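Local coordinates for protein gdp-l-fucose synthetase (Naegleria fowleri, PDB 6AQZ) that binds NADP and probably makes GDP-L-fucose by epimerising and reducing a GDP-4-keto-6-deoxymannose intermediate, at residues 208-216 and 325-336. Numbering follows the deposited sequence.
Sequences LPGLMHKCY and IKETVQWFLENY
Met212 CA is 7.3 Å from Val329 CA, the closest CA pair of the register, and Met212 has the most surface buried here. Its CG is anti to the carbonyl carbon and the chain stays extended beyond it, which carries the thioether across to helix 321-335. There SD meets Thr328 CG2 at 3.6 Å, while the terminal CE fits among Ile325 CD1 (3.7 Å), Thr328 CG2 and Val329 CG2. Leu208 CD2 and Ile325 CD1, touching tip to tip, continue this apolar layer toward Phe194 of strand 184-194.

One turn on from Met212, the contact becomes aromatic. Tyr216 and Tyr336 stack face to face, centroids 4.1 Å apart and planes 20° from parallel, with Tyr216 CE1 over the ring of Tyr336. Leu333 CD2 packs at the edge of the Tyr216 ring, 3.8 Å from Tyr216 CD2. Phe332 directs its edge at the faces of both Tyr216 and His213 in offset edge-to-face pairs, the latter with planes nearly perpendicular.

Tyr336 also has a polar link: its OH lies near the plane of the His213 imidazole, 2.9 Å from NE2, in a hydrogen bond whose angle is 153°. Since Phe200 O bonds ND1, both ring nitrogens are engaged, and the imidazole's rotation is probably fixed. Lys341 adds a cation-pi contact to Tyr336.

The axes cross at -54°, 11.3 Å apart, a spacing filled by these large side chains. The result is an oblique helix-helix packing with an aromatic cluster, joining the C-terminal helix to helix 207-221 beside the Rossmann-type NADP-binding domain.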
loop_
_atom_site.group_PDB
_atom_site.type_symbol
_atom_site.label_atom_id
_atom_site.label_comp_id
_atom_site.label_asym_id
_atom_site.label_seq_id
_atom_site.Cartn_x
_atom_site.Cartn_y
_atom_site.Cartn_z
ATOM N N LEU A 208 24.818 -2.627 14.656
ATOM C CA LEU A 208 25.340 -3.144 15.920
ATOM C C LEU A 208 25.828 -4.579 15.785
ATOM O O LEU A 208 26.985 -4.852 16.155
ATOM C CB LEU A 208 24.276 -2.979 17.008
ATOM C CG LEU A 208 24.641 -3.036 18.486
ATOM C CD1 LEU A 208 23.586 -2.309 19.351
ATOM C CD2 LEU A 208 24.774 -4.484 18.898
ATOM N N PRO A 209 25.044 -5.532 15.268
ATOM C CA PRO A 209 25.606 -6.877 15.079
ATOM C C PRO A 209 26.797 -6.887 14.137
ATOM O O PRO A 209 27.712 -7.697 14.327
ATOM C CB PRO A 209 24.423 -7.682 14.522
ATOM C CG PRO A 209 23.469 -6.680 14.005
ATOM C CD PRO A 209 23.630 -5.475 14.855
ATOM N N GLY A 210 26.814 -6.011 13.125
ATOM C CA GLY A 210 27.978 -5.914 12.260
ATOM C C GLY A 210 29.199 -5.419 13.005
ATOM O O GLY A 210 30.311 -5.930 12.817
ATOM N N LEU A 211 29.008 -4.455 13.908
ATOM C CA LEU A 211 30.141 -3.995 14.696
ATOM C C LEU A 211 30.685 -5.123 15.567
ATOM O O LEU A 211 31.900 -5.235 15.756
ATOM C CB LEU A 211 29.736 -2.806 15.551
ATOM C CG LEU A 211 29.616 -1.518 14.741
ATOM C CD1 LEU A 211 29.209 -0.373 15.645
ATOM C CD2 LEU A 211 30.896 -1.201 13.992
ATOM N N MET A 212 29.802 -5.988 16.079
ATOM C CA MET A 212 30.257 -7.125 16.877
ATOM C C MET A 212 31.097 -8.085 16.053
ATOM O O MET A 212 32.160 -8.527 16.497
ATOM C CB MET A 212 29.077 -7.870 17.492
ATOM C CG MET A 212 28.499 -7.172 18.688
ATOM S SD MET A 212 27.162 -8.100 19.442
ATOM C CE MET A 212 26.702 -6.938 20.722
ATOM N N HIS A 213 30.646 -8.403 14.841
ATOM C CA HIS A 213 31.400 -9.320 13.998
ATOM C C HIS A 213 32.715 -8.686 13.569
ATOM O O HIS A 213 33.745 -9.370 13.482
ATOM C CB HIS A 213 30.571 -9.707 12.774
ATOM C CG HIS A 213 31.085 -10.913 12.053
ATOM N ND1 HIS A 213 30.556 -11.349 10.859
ATOM C CD2 HIS A 213 32.090 -11.765 12.353
ATOM C CE1 HIS A 213 31.205 -12.428 10.462
ATOM N NE2 HIS A 213 32.142 -12.700 11.350
ATOM N N LYS A 214 32.688 -7.378 13.302
ATOM C CA LYS A 214 33.896 -6.648 12.947
ATOM C C LYS A 214 34.909 -6.676 14.083
ATOM O O LYS A 214 36.107 -6.901 13.856
ATOM C CB LYS A 214 33.533 -5.203 12.594
ATOM C CG LYS A 214 33.787 -4.815 11.159
ATOM C CD LYS A 214 32.589 -4.136 10.552
ATOM C CE LYS A 214 32.911 -2.693 10.187
ATOM N NZ LYS A 214 34.317 -2.595 9.690
ATOM N N CYS A 215 34.442 -6.471 15.315
ATOM C CA CYS A 215 35.340 -6.482 16.459
ATOM C C CYS A 215 35.927 -7.879 16.650
ATOM O O CYS A 215 37.110 -8.029 16.994
ATOM C CB CYS A 215 34.603 -6.001 17.711
ATOM S SG CYS A 215 35.679 -5.686 19.150
ATOM N N TYR A 216 35.096 -8.908 16.463
ATOM C CA TYR A 216 35.560 -10.286 16.530
ATOM C C TYR A 216 36.667 -10.557 15.514
ATOM O O TYR A 216 37.677 -11.182 15.848
ATOM C CB TYR A 216 34.377 -11.228 16.310
ATOM C CG TYR A 216 34.733 -12.710 16.331
ATOM C CD1 TYR A 216 35.146 -13.353 15.163
ATOM C CD2 TYR A 216 34.623 -13.471 17.496
ATOM C CE1 TYR A 216 35.457 -14.706 15.162
ATOM C CE2 TYR A 216 34.933 -14.820 17.501
ATOM C CZ TYR A 216 35.352 -15.435 16.333
ATOM O OH TYR A 216 35.665 -16.780 16.335
ATOM N N ILE A 325 24.764 -5.821 26.083
ATOM C CA ILE A 325 25.836 -6.034 25.114
ATOM C C ILE A 325 26.715 -7.216 25.516
ATOM O O ILE A 325 27.021 -8.081 24.690
ATOM C CB ILE A 325 26.679 -4.762 24.947
ATOM C CG1 ILE A 325 25.864 -3.682 24.205
ATOM C CG2 ILE A 325 27.992 -5.133 24.266
ATOM C CD1 ILE A 325 25.513 -4.080 22.793
ATOM N N LYS A 326 27.108 -7.286 26.796
ATOM C CA LYS A 326 27.967 -8.380 27.255
ATOM C C LYS A 326 27.278 -9.729 27.070
ATOM O O LYS A 326 27.921 -10.719 26.690
ATOM C CB LYS A 326 28.375 -8.171 28.720
ATOM N N GLU A 327 25.963 -9.786 27.334
ATOM C CA GLU A 327 25.216 -11.025 27.128
ATOM C C GLU A 327 25.204 -11.415 25.653
ATOM O O GLU A 327 25.336 -12.594 25.308
ATOM C CB GLU A 327 23.782 -10.887 27.662
ATOM C CG GLU A 327 23.676 -10.963 29.189
ATOM C CD GLU A 327 22.254 -10.837 29.752
ATOM O OE1 GLU A 327 21.251 -10.789 28.983
ATOM O OE2 GLU A 327 22.149 -10.783 31.002
ATOM N N THR A 328 25.071 -10.437 24.764
ATOM C CA THR A 328 25.078 -10.761 23.342
ATOM C C THR A 328 26.467 -11.216 22.882
ATOM O O THR A 328 26.591 -12.223 22.170
ATOM C CB THR A 328 24.593 -9.551 22.539
ATOM O OG1 THR A 328 23.299 -9.152 23.023
ATOM C CG2 THR A 328 24.497 -9.897 21.053
ATOM N N VAL A 329 27.519 -10.504 23.302
ATOM C CA VAL A 329 28.881 -10.882 22.934
ATOM C C VAL A 329 29.208 -12.277 23.452
ATOM O O VAL A 329 29.764 -13.106 22.721
ATOM C CB VAL A 329 29.893 -9.836 23.443
ATOM C CG1 VAL A 329 31.308 -10.371 23.327
ATOM C CG2 VAL A 329 29.774 -8.540 22.677
ATOM N N GLN A 330 28.846 -12.572 24.706
ATOM C CA GLN A 330 29.107 -13.908 25.246
ATOM C C GLN A 330 28.369 -14.965 24.437
ATOM O O GLN A 330 28.917 -16.036 24.163
ATOM C CB GLN A 330 28.722 -13.994 26.725
ATOM N N TRP A 331 27.124 -14.676 24.039
ATOM C CA TRP A 331 26.406 -15.595 23.159
ATOM C C TRP A 331 27.153 -15.769 21.846
ATOM O O TRP A 331 27.253 -16.880 21.315
ATOM C CB TRP A 331 24.974 -15.095 22.886
ATOM C CG TRP A 331 24.248 -16.034 21.958
ATOM C CD1 TRP A 331 23.463 -17.089 22.309
ATOM C CD2 TRP A 331 24.292 -16.025 20.524
ATOM N NE1 TRP A 331 23.021 -17.742 21.185
ATOM C CE2 TRP A 331 23.516 -17.107 20.077
ATOM C CE3 TRP A 331 24.912 -15.210 19.581
ATOM C CZ2 TRP A 331 23.337 -17.387 18.725
ATOM C CZ3 TRP A 331 24.756 -15.506 18.246
ATOM C CH2 TRP A 331 23.968 -16.572 17.827
ATOM N N PHE A 332 27.665 -14.671 21.302
ATOM C CA PHE A 332 28.328 -14.709 20.011
ATOM C C PHE A 332 29.612 -15.528 20.072
ATOM O O PHE A 332 29.873 -16.351 19.184
ATOM C CB PHE A 332 28.597 -13.271 19.559
ATOM C CG PHE A 332 29.075 -13.150 18.154
ATOM C CD1 PHE A 332 28.367 -13.725 17.115
ATOM C CD2 PHE A 332 30.210 -12.418 17.858
ATOM C CE1 PHE A 332 28.806 -13.594 15.796
ATOM C CE2 PHE A 332 30.644 -12.276 16.548
ATOM C CZ PHE A 332 29.939 -12.861 15.518
ATOM N N LEU A 333 30.395 -15.358 21.137
ATOM C CA LEU A 333 31.632 -16.123 21.261
ATOM C C LEU A 333 31.336 -17.607 21.409
ATOM O O LEU A 333 31.977 -18.438 20.761
ATOM C CB LEU A 333 32.452 -15.610 22.445
ATOM C CG LEU A 333 32.997 -14.197 22.234
ATOM C CD1 LEU A 333 33.530 -13.610 23.537
ATOM C CD2 LEU A 333 34.076 -14.218 21.173
ATOM N N GLU A 334 30.342 -17.958 22.228
ATOM C CA GLU A 334 30.050 -19.369 22.452
ATOM C C GLU A 334 29.389 -20.036 21.252
ATOM O O GLU A 334 29.461 -21.259 21.140
ATOM C CB GLU A 334 29.172 -19.549 23.690
ATOM N N ASN A 335 28.769 -19.276 20.340
ATOM C CA ASN A 335 27.988 -19.886 19.266
ATOM C C ASN A 335 28.433 -19.463 17.871
ATOM O O ASN A 335 27.728 -19.747 16.900
ATOM C CB ASN A 335 26.504 -19.556 19.438
ATOM C CG ASN A 335 25.903 -20.213 20.652
ATOM O OD1 ASN A 335 25.626 -21.412 20.635
ATOM N ND2 ASN A 335 25.704 -19.441 21.720
ATOM N N TYR A 336 29.633 -18.900 17.736
ATOM C CA TYR A 336 30.052 -18.290 16.477
ATOM C C TYR A 336 29.838 -19.206 15.284
ATOM O O TYR A 336 29.445 -18.743 14.211
ATOM C CB TYR A 336 31.526 -17.888 16.558
ATOM C CG TYR A 336 32.059 -17.191 15.307
ATOM C CD1 TYR A 336 31.735 -15.864 15.036
ATOM C CD2 TYR A 336 32.906 -17.856 14.406
ATOM C CE1 TYR A 336 32.223 -15.210 13.904
ATOM C CE2 TYR A 336 33.398 -17.206 13.259
ATOM C CZ TYR A 336 33.054 -15.885 13.021
ATOM O OH TYR A 336 33.523 -15.218 11.903
#